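Local coordinates for protein acylphosphatase (Coxiella burnetii, PDB 3TRG) that catalyses the hydrolysis of acyl phosphates to a carboxylate and inorganic phosphate, at residues Leu54-Glu59 against Met64-Trp69. Sequence-based numbering, arbitrary orientation.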
# COMPACT_ATOMS: atom_id res chain seq x y z
N LEU A 54 -1.99 4.71 2.35
CA LEU A 54 -0.83 4.47 1.48
C LEU A 54 -1.12 4.79 0.02
O LEU A 54 -2.27 4.83 -0.41
CB LEU A 54 -0.35 3.01 1.59
CG LEU A 54 -1.36 1.94 1.16
CD1 LEU A 54 -0.68 0.94 0.24
CD2 LEU A 54 -1.94 1.24 2.37
N VAL A 55 -0.04 5.06 -0.71
CA VAL A 55 -0.07 5.08 -2.16
C VAL A 55 0.92 4.02 -2.64
O VAL A 55 2.04 3.91 -2.12
CB VAL A 55 0.35 6.46 -2.71
CG1 VAL A 55 0.66 6.37 -4.21
CG2 VAL A 55 -0.75 7.49 -2.45
N ALA A 56 0.49 3.20 -3.60
CA ALA A 56 1.35 2.16 -4.14
C ALA A 56 1.33 2.23 -5.66
O ALA A 56 0.25 2.31 -6.26
CB ALA A 56 0.90 0.80 -3.66
N CYS A 57 2.51 2.19 -6.27
CA CYS A 57 2.65 2.28 -7.71
C CYS A 57 3.51 1.14 -8.22
O CYS A 57 4.51 0.77 -7.59
CB CYS A 57 3.33 3.60 -8.11
SG CYS A 57 2.47 5.10 -7.60
N GLY A 58 3.13 0.59 -9.37
CA GLY A 58 3.91 -0.44 -10.01
C GLY A 58 3.02 -1.31 -10.88
O GLY A 58 1.94 -0.88 -11.30
N GLU A 59 3.46 -2.53 -11.15
CA GLU A 59 2.69 -3.43 -12.00
C GLU A 59 1.38 -3.83 -11.33
O GLU A 59 1.31 -3.95 -10.10
CB GLU A 59 3.54 -4.63 -12.39
CG GLU A 59 4.71 -4.21 -13.27
CD GLU A 59 5.47 -5.37 -13.87
OE1 GLU A 59 5.35 -6.50 -13.36
OE2 GLU A 59 6.18 -5.14 -14.87
N MSE A 64 -2.50 -5.69 -7.03
CA MSE A 64 -3.65 -6.49 -6.61
C MSE A 64 -3.31 -7.55 -5.57
O MSE A 64 -4.16 -7.92 -4.76
CB MSE A 64 -4.37 -7.09 -7.82
CG MSE A 64 -4.99 -6.02 -8.72
SE MSE A 64 -6.31 -4.94 -7.74
CE MSE A 64 -7.65 -6.32 -7.50
N ILE A 65 -2.08 -8.04 -5.59
CA ILE A 65 -1.61 -8.91 -4.52
C ILE A 65 -1.53 -8.11 -3.22
O ILE A 65 -1.95 -8.58 -2.16
CB ILE A 65 -0.26 -9.52 -4.86
CG1 ILE A 65 -0.42 -10.51 -6.03
CG2 ILE A 65 0.34 -10.23 -3.64
CD1 ILE A 65 0.89 -11.02 -6.56
N LEU A 66 -1.02 -6.88 -3.29
CA LEU A 66 -0.96 -6.02 -2.11
C LEU A 66 -2.33 -5.74 -1.51
O LEU A 66 -2.52 -5.87 -0.30
CB LEU A 66 -0.28 -4.69 -2.45
CG LEU A 66 -0.16 -3.72 -1.27
CD1 LEU A 66 0.82 -4.26 -0.24
CD2 LEU A 66 0.29 -2.36 -1.77
N THR A 67 -3.30 -5.36 -2.35
CA THR A 67 -4.63 -5.03 -1.85
C THR A 67 -5.30 -6.22 -1.17
O THR A 67 -6.07 -6.04 -0.23
CB THR A 67 -5.58 -4.45 -2.94
OG1 THR A 67 -5.76 -5.40 -3.99
CG2 THR A 67 -5.02 -3.15 -3.51
N GLU A 68 -5.01 -7.44 -1.63
CA GLU A 68 -5.57 -8.61 -0.97
C GLU A 68 -4.88 -8.85 0.36
O GLU A 68 -5.53 -9.17 1.36
CB GLU A 68 -5.48 -9.86 -1.85
CG GLU A 68 -6.00 -11.10 -1.15
CD GLU A 68 -6.22 -12.28 -2.08
OE1 GLU A 68 -6.29 -12.07 -3.31
OE2 GLU A 68 -6.34 -13.42 -1.57
N TRP A 69 -3.56 -8.66 0.38
CA TRP A 69 -2.78 -8.86 1.59
C TRP A 69 -3.15 -7.86 2.69
O TRP A 69 -3.05 -8.17 3.88
CB TRP A 69 -1.28 -8.77 1.28
CG TRP A 69 -0.45 -8.83 2.52
CD1 TRP A 69 -0.04 -9.96 3.17
CD2 TRP A 69 0.07 -7.73 3.27
NE1 TRP A 69 0.70 -9.62 4.28
CE2 TRP A 69 0.78 -8.26 4.36
CE3 TRP A 69 -0.00 -6.34 3.11
CZ2 TRP A 69 1.42 -7.45 5.30
CZ3 TRP A 69 0.63 -5.53 4.05
CH2 TRP A 69 1.33 -6.09 5.13
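Two donors grip the carbonyl O of M64: E68 N in the ordinary helical bond, and OG1 of T67, 3.1 Å from M64 O. The hydroxyl comes from above the carbonyl plane, 36° out of it, on the same face as E68 N, and the C=O...OG1 angle of 106° shows a strongly bent approach. This bond ties the T67 side chain back to its own helix, while the contact with the strand is purely apolar and runs through L66. Its CB already points toward the strand, and with CG anti to the backbone N (chi1 -180°) the branch continues outward. One methyl does the touching: L66 CD2 lies 3.7 Å from A56 CB and 4.0 Å from L54 CD1, the two leucines meeting tip to tip. CA of A56 and CA of L66, the nearest such pair across the two segments, are 8.7 Å apart. All three residues are buried, although the contact buries just 90 Å², both sides summed. The contact thus joins strand 52-57 to the helix that follows it, 60-69, in the ferredoxin-like acylphosphatase fold; V16 and V44 of the flanking strands also touch L54, and K34 of helix 27-37 packs on L66.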